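Long-range contacts in CofB (Escherichia coli, PDB 5AX6), which serves as the minor pilin subunit of the CFA/III type IVb pilus of enterotoxigenic Escherichia coli and probably takes part in pilus assembly as a homotrimer: residues F74-G78 with I123-F128; R57-L63 with S137-D143; I408-T412 with M459-D463. All coordinates share one frame; numbering follows the deposited sequence.

Contact 1 (F74-G78 with I123-F128)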
ATOM      1  N   PHE A  74      30.408 -37.318   4.072  1.00 20.99           N
ATOM      2  CA  PHE A  74      30.666 -35.906   4.307  1.00 19.35           C
ATOM      3  C   PHE A  74      31.176 -35.268   3.022  1.00 19.83           C
ATOM      4  O   PHE A  74      31.474 -35.954   2.038  1.00 21.37           O
ATOM      5  CB  PHE A  74      31.641 -35.683   5.472  1.00 20.68           C
ATOM      6  CG  PHE A  74      33.033 -36.197   5.237  1.00 20.84           C
ATOM      7  CD1 PHE A  74      33.947 -35.467   4.489  1.00 24.54           C
ATOM      8  CD2 PHE A  74      33.450 -37.391   5.815  1.00 24.10           C
ATOM      9  CE1 PHE A  74      35.252 -35.933   4.301  1.00 22.42           C
ATOM     10  CE2 PHE A  74      34.751 -37.861   5.638  1.00 22.66           C
ATOM     11  CZ  PHE A  74      35.652 -37.133   4.880  1.00 21.15           C
ATOM     12  N   ILE A  75      31.266 -33.948   3.032  1.00 18.57           N
ATOM     13  CA  ILE A  75      31.744 -33.208   1.873  1.00 17.81           C
ATOM     14  C   ILE A  75      33.031 -32.480   2.242  1.00 18.70           C
ATOM     15  O   ILE A  75      33.038 -31.612   3.114  1.00 18.70           O
ATOM     16  CB  ILE A  75      30.678 -32.212   1.386  1.00 17.29           C
ATOM     17  CG1 ILE A  75      29.465 -32.987   0.861  1.00 19.30           C
ATOM     18  CG2 ILE A  75      31.234 -31.292   0.287  1.00 20.60           C
ATOM     19  CD1 ILE A  75      28.296 -32.072   0.465  1.00 20.13           C
ATOM     20  N   ASN A  76      34.130 -32.842   1.598  1.00 21.93           N
ATOM     21  CA  ASN A  76      35.391 -32.177   1.895  1.00 23.41           C
ATOM     22  C   ASN A  76      35.339 -30.766   1.323  1.00 23.01           C
ATOM     23  O   ASN A  76      34.769 -30.549   0.254  1.00 24.94           O
ATOM     24  CB  ASN A  76      36.570 -32.970   1.323  1.00 30.13           C
ATOM     25  CG  ASN A  76      37.871 -32.660   2.024  1.00 30.19           C
ATOM     26  OD1 ASN A  76      37.939 -31.775   2.882  1.00 28.42           O
ATOM     27  ND2 ASN A  76      38.920 -33.383   1.660  1.00 34.95           N
ATOM     28  N   TRP A  77      35.900 -29.799   2.039  1.00 20.97           N
ATOM     29  CA  TRP A  77      35.791 -28.400   1.621  1.00 21.75           C
ATOM     30  C   TRP A  77      37.150 -27.703   1.658  1.00 25.10           C
ATOM     31  O   TRP A  77      38.044 -28.124   2.388  1.00 26.11           O
ATOM     32  CB  TRP A  77      34.801 -27.658   2.527  1.00 18.89           C
ATOM     33  CG  TRP A  77      34.384 -26.277   2.032  1.00 20.90           C
ATOM     34  CD1 TRP A  77      34.856 -25.075   2.467  1.00 21.42           C
ATOM     35  CD2 TRP A  77      33.376 -25.983   1.055  1.00 20.33           C
ATOM     36  NE1 TRP A  77      34.223 -24.047   1.806  1.00 20.66           N
ATOM     37  CE2 TRP A  77      33.307 -24.581   0.931  1.00 20.78           C
ATOM     38  CE3 TRP A  77      32.540 -26.772   0.249  1.00 23.06           C
ATOM     39  CZ2 TRP A  77      32.434 -23.944   0.044  1.00 21.66           C
ATOM     40  CZ3 TRP A  77      31.668 -26.137  -0.628  1.00 21.59           C
ATOM     41  CH2 TRP A  77      31.625 -24.740  -0.723  1.00 22.95           C
ATOM     42  N   GLY A  78      37.296 -26.637   0.871  1.00 25.69           N
ATOM     43  CA  GLY A  78      38.479 -25.792   0.928  1.00 27.94           C
ATOM     44  C   GLY A  78      39.593 -26.192  -0.029  1.00 34.74           C
ATOM     45  O   GLY A  78      39.356 -26.876  -1.031  1.00 30.94           O
ATOM     46  N   ILE A 123      36.622 -23.307   6.988  1.00 22.91           N
ATOM     47  CA  ILE A 123      35.729 -24.461   6.846  1.00 19.51           C
ATOM     48  C   ILE A 123      36.473 -25.630   6.220  1.00 21.03           C
ATOM     49  O   ILE A 123      36.988 -25.525   5.110  1.00 20.91           O
ATOM     50  CB  ILE A 123      34.493 -24.130   5.997  1.00 19.13           C
ATOM     51  CG1 ILE A 123      33.712 -22.987   6.641  1.00 20.53           C
ATOM     52  CG2 ILE A 123      33.608 -25.382   5.841  1.00 19.77           C
ATOM     53  CD1 ILE A 123      32.668 -22.349   5.731  1.00 24.63           C
ATOM     54  N   ASP A 124      36.527 -26.750   6.936  1.00 21.30           N
ATOM     55  CA  ASP A 124      37.299 -27.902   6.488  1.00 22.12           C
ATOM     56  C   ASP A 124      36.416 -28.975   5.846  1.00 19.88           C
ATOM     57  O   ASP A 124      36.869 -29.792   5.048  1.00 22.33           O
ATOM     58  CB  ASP A 124      38.065 -28.505   7.673  1.00 24.23           C
ATOM     59  CG  ASP A 124      39.140 -29.475   7.231  1.00 32.15           C
ATOM     60  OD1 ASP A 124      39.918 -29.125   6.312  1.00 33.26           O
ATOM     61  OD2 ASP A 124      39.205 -30.588   7.793  1.00 30.10           O
ATOM     62  N   ARG A 125      35.140 -28.957   6.199  1.00 18.48           N
ATOM     63  CA  ARG A 125      34.267 -30.060   5.863  1.00 18.85           C
ATOM     64  C   ARG A 125      32.832 -29.680   6.175  1.00 16.24           C
ATOM     65  O   ARG A 125      32.574 -28.899   7.098  1.00 19.71           O
ATOM     66  CB  ARG A 125      34.698 -31.302   6.651  1.00 21.46           C
ATOM     67  CG  ARG A 125      33.651 -32.359   6.815  1.00 20.36           C
ATOM     68  CD  ARG A 125      34.220 -33.516   7.624  1.00 20.05           C
ATOM     69  NE  ARG A 125      33.154 -34.334   8.191  1.00 18.87           N
ATOM     70  CZ  ARG A 125      33.364 -35.446   8.877  1.00 24.10           C
ATOM     71  NH1 ARG A 125      34.607 -35.880   9.065  1.00 19.25           N
ATOM     72  NH2 ARG A 125      32.333 -36.128   9.357  1.00 20.80           N
ATOM     73  N   ILE A 126      31.916 -30.212   5.376  1.00 19.07           N
ATOM     74  CA  ILE A 126      30.489 -29.961   5.528  1.00 18.68           C
ATOM     75  C   ILE A 126      29.755 -31.282   5.561  1.00 19.42           C
ATOM     76  O   ILE A 126      30.031 -32.172   4.748  1.00 21.50           O
ATOM     77  CB  ILE A 126      29.943 -29.085   4.386  1.00 15.45           C
ATOM     78  CG1 ILE A 126      30.652 -27.727   4.384  1.00 19.40           C
ATOM     79  CG2 ILE A 126      28.427 -28.909   4.509  1.00 16.79           C
ATOM     80  CD1 ILE A 126      30.390 -26.901   3.117  1.00 22.38           C
ATOM     81  N   ASP A 127      28.839 -31.425   6.521  1.00 17.92           N
ATOM     82  CA  ASP A 127      28.025 -32.629   6.648  1.00 18.53           C
ATOM     83  C   ASP A 127      26.559 -32.280   6.410  1.00 17.15           C
ATOM     84  O   ASP A 127      26.001 -31.505   7.177  1.00 18.27           O
ATOM     85  CB  ASP A 127      28.159 -33.265   8.054  1.00 19.66           C
ATOM     86  CG  ASP A 127      29.562 -33.808   8.347  1.00 26.51           C
ATOM     87  OD1 ASP A 127      30.468 -33.643   7.504  1.00 22.57           O
ATOM     88  OD2 ASP A 127      29.760 -34.389   9.447  1.00 26.08           O
ATOM     89  N   PHE A 128      25.954 -32.852   5.369  1.00 15.33           N
ATOM     90  CA  PHE A 128      24.516 -32.722   5.109  1.00 17.18           C
ATOM     91  C   PHE A 128      23.802 -33.878   5.800  1.00 17.97           C
ATOM     92  O   PHE A 128      23.804 -35.002   5.284  1.00 18.18           O
ATOM     93  CB  PHE A 128      24.191 -32.765   3.610  1.00 16.45           C
ATOM     94  CG  PHE A 128      24.633 -31.551   2.834  1.00 18.90           C
ATOM     95  CD1 PHE A 128      24.787 -30.321   3.448  1.00 20.30           C
ATOM     96  CD2 PHE A 128      24.866 -31.650   1.470  1.00 19.64           C
ATOM     97  CE1 PHE A 128      25.190 -29.202   2.710  1.00 19.85           C
ATOM     98  CE2 PHE A 128      25.265 -30.540   0.732  1.00 20.82           C
ATOM     99  CZ  PHE A 128      25.428 -29.324   1.355  1.00 16.80           C
TER
HETATM  100  O   HOH W   1      39.770 -26.049   4.317  1.00 42.36           O
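Ile123 lays its CG2 methyl beside CD1 of Trp77, 3.6 Å away, the two side chains running alongside in the same direction. Its carbonyl O lies at the indole edge and receives a water hydrogen bond; the same water reaches Trp77 O weakly. Asp124 works across the contact through its backbone: Asp124 O accepts from Trp77 N at 3.2 Å, the donor standing well above the carbonyl plane. Its carboxylate turns instead to Arg185 and Trp193.

Arg125 supplies the stacking. Its extended chain carries the guanidinium flat onto the Phe74 ring, the centres of the two groups 4.1 Å apart and their planes 14° apart, an off-centre cation-pi pair to which Arg125 CD adds a CH-pi contact. Phe74 CG lies between backbone N and carbonyl carbon (chi1 65°), turning the ring toward this partner. Ala190 O and Ser68 O hold the outer nitrogens.

Ile126 forms the hydrogen-bonded antiparallel pair with Ile75: Ile75 N donates to Ile126 O at 2.8 Å, and Ile126 N answers to Ile75 O at 2.9 Å. Ile126 CD1 sits over the six-membered ring of Trp77, 4.0 Å from its centroid. Asp127 then fixes the stacked arginine side-on, since Arg125 NE meets the syn lone pair of Asp127 OD1 at 2.9 Å and an almost straight 170° while NH2 takes OD2. Phe128 ends the run with CE2 3.4 Å from Ile75 CD1.

Helix 4-25 touches Trp77, Ile123 and Phe128. A classic beta bulge sets Asp124 and Arg125 together opposite Ile145 of the next strand. The whole is a short antiparallel strand added to the edge of a pilin-domain sheet packed against the N-terminal helix, as in the type IV pilin fold.

Contact 2 (R57-L63 with S137-D143)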
ATOM      1  N   ARG A  57      25.410 -37.605   1.958  1.00 19.32           N
ATOM      2  CA  ARG A  57      24.705 -37.402   3.234  1.00 19.66           C
ATOM      3  C   ARG A  57      25.420 -38.092   4.375  1.00 17.66           C
ATOM      4  O   ARG A  57      25.967 -39.180   4.202  1.00 17.91           O
ATOM      5  CB  ARG A  57      23.270 -37.950   3.190  1.00 17.10           C
ATOM      6  CG  ARG A  57      22.389 -37.321   2.129  1.00 21.21           C
ATOM      7  CD  ARG A  57      22.053 -35.893   2.476  1.00 17.31           C
ATOM      8  NE  ARG A  57      21.030 -35.436   1.554  1.00 19.11           N
ATOM      9  CZ  ARG A  57      21.288 -34.991   0.328  1.00 19.88           C
ATOM     10  NH1 ARG A  57      22.543 -34.908  -0.105  1.00 19.26           N
ATOM     11  NH2 ARG A  57      20.287 -34.627  -0.462  1.00 20.37           N
ATOM     12  N   THR A  58      25.370 -37.482   5.549  1.00 17.74           N
ATOM     13  CA  THR A  58      25.720 -38.191   6.767  1.00 18.71           C
ATOM     14  C   THR A  58      24.417 -38.573   7.476  1.00 20.69           C
ATOM     15  O   THR A  58      23.344 -38.085   7.120  1.00 21.03           O
ATOM     16  CB  THR A  58      26.625 -37.349   7.673  1.00 21.28           C
ATOM     17  OG1 THR A  58      25.908 -36.190   8.123  1.00 19.51           O
ATOM     18  CG2 THR A  58      27.875 -36.894   6.888  1.00 20.08           C
ATOM     19  N   THR A  59      24.492 -39.449   8.472  1.00 17.65           N
ATOM     20  CA  THR A  59      23.256 -39.943   9.084  1.00 22.12           C
ATOM     21  C   THR A  59      23.209 -39.707  10.590  1.00 22.87           C
ATOM     22  O   THR A  59      22.360 -40.277  11.289  1.00 28.00           O
ATOM     23  CB  THR A  59      23.061 -41.444   8.810  1.00 30.68           C
ATOM     24  OG1 THR A  59      24.178 -42.163   9.334  1.00 31.10           O
ATOM     25  CG2 THR A  59      22.956 -41.701   7.317  1.00 36.73           C
ATOM     26  N   ASN A  60      24.098 -38.858  11.091  1.00 21.52           N
ATOM     27  CA  ASN A  60      24.123 -38.563  12.524  1.00 22.76           C
ATOM     28  C   ASN A  60      23.073 -37.518  12.925  1.00 23.20           C
ATOM     29  O   ASN A  60      23.395 -36.360  13.208  1.00 22.64           O
ATOM     30  CB  ASN A  60      25.526 -38.116  12.964  1.00 21.62           C
ATOM     31  CG  ASN A  60      26.097 -36.988  12.102  1.00 19.75           C
ATOM     32  OD1 ASN A  60      25.915 -36.962  10.885  1.00 21.21           O
ATOM     33  ND2 ASN A  60      26.800 -36.066  12.740  1.00 17.50           N
ATOM     34  N   LYS A  61      21.809 -37.936  12.967  1.00 23.23           N
ATOM     35  CA  LYS A  61      20.716 -37.014  13.307  1.00 27.49           C
ATOM     36  C   LYS A  61      20.818 -36.513  14.742  1.00 21.80           C
ATOM     37  O   LYS A  61      20.449 -35.381  15.041  1.00 25.60           O
ATOM     38  CB  LYS A  61      19.355 -37.680  13.100  1.00 27.10           C
ATOM     39  CG  LYS A  61      19.101 -38.185  11.702  1.00 28.01           C
ATOM     40  CD  LYS A  61      17.693 -38.742  11.631  1.00 39.08           C
ATOM     41  CE  LYS A  61      17.407 -39.375  10.298  1.00 47.95           C
ATOM     42  NZ  LYS A  61      16.000 -39.864  10.264  1.00 54.94           N
ATOM     43  N   ASP A  62      21.292 -37.379  15.630  1.00 24.23           N
ATOM     44  CA  ASP A  62      21.568 -37.005  17.012  1.00 27.04           C
ATOM     45  C   ASP A  62      22.888 -36.237  17.064  1.00 22.77           C
ATOM     46  O   ASP A  62      23.906 -36.734  16.595  1.00 23.71           O
ATOM     47  CB  ASP A  62      21.621 -38.266  17.893  1.00 30.71           C
ATOM     48  CG  ASP A  62      21.733 -37.959  19.387  1.00 37.64           C
ATOM     49  OD1 ASP A  62      22.342 -36.940  19.780  1.00 38.85           O
ATOM     50  OD2 ASP A  62      21.214 -38.771  20.179  1.00 49.30           O
ATOM     51  N   LEU A  63      22.866 -35.028  17.620  1.00 18.87           N
ATOM     52  CA  LEU A  63      24.079 -34.212  17.724  1.00 26.05           C
ATOM     53  C   LEU A  63      25.229 -34.933  18.432  1.00 29.04           C
ATOM     54  O   LEU A  63      26.408 -34.593  18.248  1.00 24.67           O
ATOM     55  CB  LEU A  63      23.772 -32.908  18.453  1.00 26.99           C
ATOM     56  CG  LEU A  63      23.117 -31.812  17.611  1.00 31.94           C
ATOM     57  CD1 LEU A  63      22.493 -30.750  18.518  1.00 34.22           C
ATOM     58  CD2 LEU A  63      24.144 -31.189  16.671  1.00 26.28           C
ATOM     59  N   SER A 137      17.850 -37.664  -0.170  1.00 28.91           N
ATOM     60  CA  SER A 137      17.047 -37.388   1.016  1.00 20.67           C
ATOM     61  C   SER A 137      17.039 -35.914   1.402  1.00 25.56           C
ATOM     62  O   SER A 137      18.010 -35.205   1.158  1.00 21.61           O
ATOM     63  CB  SER A 137      17.570 -38.203   2.194  1.00 26.99           C
ATOM     64  OG  SER A 137      16.954 -37.799   3.400  1.00 30.83           O
ATOM     65  N   ALA A 138      15.951 -35.467   2.026  1.00 19.39           N
ATOM     66  CA  ALA A 138      15.901 -34.120   2.599  1.00 23.28           C
ATOM     67  C   ALA A 138      16.984 -33.978   3.655  1.00 19.50           C
ATOM     68  O   ALA A 138      17.428 -34.963   4.245  1.00 19.00           O
ATOM     69  CB  ALA A 138      14.529 -33.835   3.200  1.00 24.32           C
ATOM     70  N   ILE A 139      17.412 -32.747   3.886  1.00 17.28           N
ATOM     71  CA  ILE A 139      18.501 -32.467   4.804  1.00 17.81           C
ATOM     72  C   ILE A 139      17.958 -31.731   6.023  1.00 16.38           C
ATOM     73  O   ILE A 139      17.376 -30.646   5.890  1.00 21.26           O
ATOM     74  CB  ILE A 139      19.597 -31.622   4.114  1.00 14.45           C
ATOM     75  CG1 ILE A 139      20.263 -32.430   2.985  1.00 20.10           C
ATOM     76  CG2 ILE A 139      20.618 -31.132   5.134  1.00 17.12           C
ATOM     77  CD1 ILE A 139      21.059 -31.558   1.977  1.00 18.72           C
ATOM     78  N   GLU A 140      18.130 -32.306   7.206  1.00 18.00           N
ATOM     79  CA  GLU A 140      17.519 -31.710   8.389  1.00 21.97           C
ATOM     80  C   GLU A 140      18.501 -30.913   9.216  1.00 20.45           C
ATOM     81  O   GLU A 140      18.116 -30.190  10.143  1.00 16.72           O
ATOM     82  CB  GLU A 140      16.862 -32.791   9.261  1.00 26.27           C
ATOM     83  CG  GLU A 140      17.818 -33.743   9.944  1.00 27.40           C
ATOM     84  CD  GLU A 140      17.077 -34.774  10.793  1.00 41.10           C
ATOM     85  OE1 GLU A 140      16.145 -35.422  10.264  1.00 41.53           O
ATOM     86  OE2 GLU A 140      17.411 -34.920  11.988  1.00 41.61           O
ATOM     87  N   ARG A 141      19.779 -31.039   8.894  1.00 17.50           N
ATOM     88  CA  ARG A 141      20.786 -30.257   9.594  1.00 20.68           C
ATOM     89  C   ARG A 141      22.013 -30.110   8.712  1.00 20.80           C
ATOM     90  O   ARG A 141      22.357 -31.047   7.992  1.00 19.34           O
ATOM     91  CB  ARG A 141      21.174 -30.922  10.928  1.00 18.74           C
ATOM     92  CG  ARG A 141      21.879 -29.968  11.892  1.00 20.94           C
ATOM     93  CD  ARG A 141      22.208 -30.647  13.211  1.00 22.67           C
ATOM     94  NE  ARG A 141      23.351 -31.555  13.112  1.00 19.34           N
ATOM     95  CZ  ARG A 141      23.305 -32.856  13.389  1.00 25.77           C
ATOM     96  NH1 ARG A 141      22.165 -33.426  13.761  1.00 20.71           N
ATOM     97  NH2 ARG A 141      24.402 -33.590  13.285  1.00 20.19           N
ATOM     98  N   VAL A 142      22.661 -28.949   8.768  1.00 18.26           N
ATOM     99  CA  VAL A 142      23.926 -28.764   8.060  1.00 16.67           C
ATOM    100  C   VAL A 142      25.017 -28.460   9.069  1.00 19.19           C
ATOM    101  O   VAL A 142      24.943 -27.469   9.793  1.00 17.45           O
ATOM    102  CB  VAL A 142      23.858 -27.621   7.010  1.00 23.32           C
ATOM    103  CG1 VAL A 142      25.169 -27.547   6.223  1.00 19.66           C
ATOM    104  CG2 VAL A 142      22.682 -27.826   6.061  1.00 18.83           C
ATOM    105  N   ASP A 143      26.026 -29.324   9.119  1.00 18.91           N
ATOM    106  CA  ASP A 143      27.148 -29.138  10.032  1.00 16.09           C
ATOM    107  C   ASP A 143      28.369 -28.619   9.285  1.00 18.82           C
ATOM    108  O   ASP A 143      28.708 -29.141   8.231  1.00 19.44           O
ATOM    109  CB  ASP A 143      27.514 -30.458  10.725  1.00 16.20           C
ATOM    110  CG  ASP A 143      26.463 -30.920  11.726  1.00 22.25           C
ATOM    111  OD1 ASP A 143      25.647 -30.085  12.187  1.00 21.00           O
ATOM    112  OD2 ASP A 143      26.477 -32.126  12.066  1.00 21.84           O
TER
HETATM  113  O   HOH W   2      28.530 -33.877  11.909  1.00 21.58           O
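Arg57 and Ser137 mark one end of the contact and Lys61 and Arg141 the other, with CA atoms of Lys61 and Arg141 7.7 Å apart, too wide for backbone pairing. Residues 57-63 form no regular structure and bend through an inverse gamma turn centred on Asn60, while 137-143 turns a corner at Glu140, where strand 139-148 is broken. What joins the two is arginine side chains reaching backbone carbonyls.

Arg57 grips Ser137 O side-on with two nitrogens: NH2 donates to it at 2.9 Å and NE at 3.1 Å, the oxygen lying in the guanidinium plane. The bend at chi2 (-70°) helps bring this edge of the guanidinium to the carbonyl, and Ile139 CG1 and CD1 cover one face of the group, with CG1 3.4 Å from Arg57 NE. Leu45 O takes a further bond from Arg57 NH2, and Tyr54 O one from NH1.

This loop lies against the sheet of the pilin domain: Thr58 bonds through its backbone to Phe128 and Ala130 of strand 121-130, the neighbour of the strand that carries Arg141.

Arg141 reaches the carbonyls of the turn. Its NH2 donates to Asn60 O at 2.9 Å, nearly along the C=O direction, and NH1 adds weak bonds to Asn60 O and Lys61 O. Asp143 fixes the rotation of the guanidinium, taking NE at OD1 and NH2 at OD2, 2.8 Å for the Arg141 NH2 to Asp143 OD2 pair, in a two-pronged salt bridge; Ser226 also bonds Asp143 OD1. Leu63 CD2 lies over one guanidinium face, 3.7 Å from Arg141 NE. A water connects Asn60 ND2 to Asp143 OD2, and Thr58 OG1 holds the other end of that amide by donating to Asn60 OD1. On the more open side, the Lys61 and Glu140 side chains cross nearly perpendicularly, Lys61 CB and CG packing against Glu140 OE2.

Contact 3 (I408-T412 with M459-D463)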
ATOM      1  N   ILE A 408     -18.996  46.306 -12.518  1.00 18.07           N
ATOM      2  CA  ILE A 408     -18.867  47.624 -11.914  1.00 17.32           C
ATOM      3  C   ILE A 408     -19.504  48.661 -12.819  1.00 20.42           C
ATOM      4  O   ILE A 408     -19.164  48.750 -13.995  1.00 21.04           O
ATOM      5  CB  ILE A 408     -17.375  47.999 -11.648  1.00 23.72           C
ATOM      6  CG1 ILE A 408     -17.267  49.393 -11.024  1.00 19.70           C
ATOM      7  CG2 ILE A 408     -16.544  47.930 -12.935  1.00 19.49           C
ATOM      8  CD1 ILE A 408     -15.818  49.810 -10.695  1.00 23.64           C
ATOM      9  N   VAL A 409     -20.461  49.422 -12.289  1.00 20.85           N
ATOM     10  CA  VAL A 409     -21.039  50.520 -13.060  1.00 19.05           C
ATOM     11  C   VAL A 409     -21.161  51.785 -12.217  1.00 19.63           C
ATOM     12  O   VAL A 409     -21.316  51.735 -10.987  1.00 23.40           O
ATOM     13  CB  VAL A 409     -22.437  50.162 -13.654  1.00 17.25           C
ATOM     14  CG1 VAL A 409     -22.310  49.057 -14.703  1.00 22.69           C
ATOM     15  CG2 VAL A 409     -23.410  49.765 -12.544  1.00 25.49           C
ATOM     16  N   ALA A 410     -21.055  52.919 -12.900  1.00 24.76           N
ATOM     17  CA  ALA A 410     -21.147  54.224 -12.269  1.00 26.54           C
ATOM     18  C   ALA A 410     -22.609  54.630 -12.102  1.00 27.74           C
ATOM     19  O   ALA A 410     -23.087  55.552 -12.761  1.00 28.10           O
ATOM     20  CB  ALA A 410     -20.392  55.256 -13.093  1.00 22.39           C
ATOM     21  N   ASP A 411     -23.323  53.922 -11.235  1.00 28.26           N
ATOM     22  CA  ASP A 411     -24.738  54.204 -11.038  1.00 29.69           C
ATOM     23  C   ASP A 411     -24.935  55.588 -10.395  1.00 30.89           C
ATOM     24  O   ASP A 411     -24.073  56.073  -9.669  1.00 25.31           O
ATOM     25  CB  ASP A 411     -25.381  53.113 -10.182  1.00 25.00           C
ATOM     26  CG  ASP A 411     -26.897  53.033 -10.364  1.00 34.42           C
ATOM     27  OD1 ASP A 411     -27.426  53.638 -11.323  1.00 33.27           O
ATOM     28  OD2 ASP A 411     -27.553  52.345  -9.555  1.00 33.14           O
ATOM     29  N   THR A 412     -26.070  56.216 -10.681  1.00 30.77           N
ATOM     30  CA  THR A 412     -26.422  57.496 -10.065  1.00 29.03           C
ATOM     31  C   THR A 412     -27.894  57.461  -9.662  1.00 33.15           C
ATOM     32  O   THR A 412     -28.614  56.550 -10.052  1.00 33.54           O
ATOM     33  CB  THR A 412     -26.165  58.675 -11.015  1.00 33.40           C
ATOM     34  OG1 THR A 412     -26.906  58.481 -12.229  1.00 37.72           O
ATOM     35  CG2 THR A 412     -24.673  58.783 -11.337  1.00 32.91           C
ATOM     36  N   MET A 459     -15.905  53.859  -4.513  1.00 22.79           N
ATOM     37  CA  MET A 459     -16.007  54.098  -5.946  1.00 24.06           C
ATOM     38  C   MET A 459     -16.200  55.585  -6.195  1.00 25.69           C
ATOM     39  O   MET A 459     -17.005  56.220  -5.522  1.00 27.96           O
ATOM     40  CB  MET A 459     -17.182  53.321  -6.558  1.00 24.83           C
ATOM     41  CG  MET A 459     -17.362  53.543  -8.072  1.00 29.77           C
ATOM     42  SD  MET A 459     -18.893  52.824  -8.728  1.00 31.60           S
ATOM     43  CE  MET A 459     -18.872  51.274  -7.838  1.00 21.96           C
ATOM     44  N   GLY A 460     -15.475  56.127  -7.165  1.00 21.98           N
ATOM     45  CA  GLY A 460     -15.670  57.498  -7.601  1.00 28.54           C
ATOM     46  C   GLY A 460     -16.536  57.544  -8.841  1.00 25.35           C
ATOM     47  O   GLY A 460     -16.295  56.816  -9.804  1.00 23.68           O
ATOM     48  N   VAL A 461     -17.554  58.404  -8.818  1.00 26.53           N
ATOM     49  CA  VAL A 461     -18.481  58.542  -9.934  1.00 24.62           C
ATOM     50  C   VAL A 461     -18.799  60.018 -10.184  1.00 30.27           C
ATOM     51  O   VAL A 461     -19.038  60.771  -9.243  1.00 27.37           O
ATOM     52  CB  VAL A 461     -19.792  57.762  -9.667  1.00 23.88           C
ATOM     53  CG1 VAL A 461     -20.873  58.127 -10.690  1.00 23.21           C
ATOM     54  CG2 VAL A 461     -19.525  56.240  -9.666  1.00 23.11           C
ATOM     55  N   PHE A 462     -18.774  60.428 -11.446  1.00 25.22           N
ATOM     56  CA  PHE A 462     -19.234  61.763 -11.809  1.00 29.87           C
ATOM     57  C   PHE A 462     -20.609  61.683 -12.443  1.00 28.87           C
ATOM     58  O   PHE A 462     -20.810  60.939 -13.395  1.00 28.84           O
ATOM     59  CB  PHE A 462     -18.264  62.452 -12.768  1.00 24.87           C
ATOM     60  CG  PHE A 462     -18.734  63.819 -13.213  1.00 30.68           C
ATOM     61  CD1 PHE A 462     -18.675  64.898 -12.347  1.00 35.29           C
ATOM     62  CD2 PHE A 462     -19.255  64.011 -14.484  1.00 31.89           C
ATOM     63  CE1 PHE A 462     -19.117  66.154 -12.748  1.00 38.69           C
ATOM     64  CE2 PHE A 462     -19.693  65.263 -14.893  1.00 34.99           C
ATOM     65  CZ  PHE A 462     -19.626  66.333 -14.022  1.00 38.16           C
ATOM     66  N   ASP A 463     -21.554  62.453 -11.913  1.00 31.38           N
ATOM     67  CA  ASP A 463     -22.904  62.501 -12.455  1.00 32.64           C
ATOM     68  C   ASP A 463     -23.011  63.680 -13.424  1.00 36.80           C
ATOM     69  O   ASP A 463     -23.063  64.827 -12.996  1.00 35.74           O
ATOM     70  CB  ASP A 463     -23.935  62.631 -11.327  1.00 28.69           C
ATOM     71  CG  ASP A 463     -25.374  62.491 -11.814  1.00 37.46           C
ATOM     72  OD1 ASP A 463     -25.635  62.653 -13.027  1.00 39.40           O
ATOM     73  OD2 ASP A 463     -26.253  62.213 -10.970  1.00 39.46           O
TER
HETATM   74  O   HOH W   3     -26.754  60.422 -14.264  1.00 45.27           O
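Val461 and Ala410 supply the close apolar contact of this pair of segments: Val461 CG2 lies 3.7 Å from Ala410 CB, and Val461 CG1 lies 3.9 Å from the methyl CG2 of Thr412. With an alanine here, both branches go, and Ala410 CB and Thr412 CG2 would probably be left facing a gap. The Ile408 and Met459 side chains pass one another antiparallel, Ile408 CG1 4.0 Å from Met459 CE. The Asp463 carboxylate also packs against Thr412, OD2 lying 3.5 Å from Thr412 CB.

No hydrogen bond joins the segments directly. The two strands belong to different sheets of the C-terminal domain, 398-409 at the edge of one and 452-463 within the other, and their side chains fill the space between, with Leu439 covering Ile408, Ala410 and Met459. At Ala410 an inverse gamma turn ends the first strand. Ile408 and Val409 pair with a strand of the second subunit, carrying the sheet across the trimer interface.

Sulfur and polar contacts complete the set. The extended Met459 chain (chi1 179°) brings SD to 3.5 Å from Val409 O, and the bend at chi3 turns CE toward Ile408. The polar link is a water that donates to both Thr412 OG1 and Asp463 OD1. Gln435 O also bonds Thr412 OG1, while Tyr472 OH reaches Asp411 O.

Contacts 1 and 2 form one neighbourhood of the pilin domain, their centres about 13 Å apart. Along the chain contact 1 is nested inside the loop that contact 2 closes, and both reach one sheet, in which strands 121-130 and 139-148 are neighbours; Asp127 N probably bonds Asp143 O there. Contact 3 follows later in the chain, in the C-terminal domain, about 102 Å centre to centre from each of the others and on the opposite side of the chain's centre. The elongated subunit thus illustrates a modular design: a compact pilin domain at one end, and at the other a beta-rich domain whose sheet continues into a neighbouring subunit.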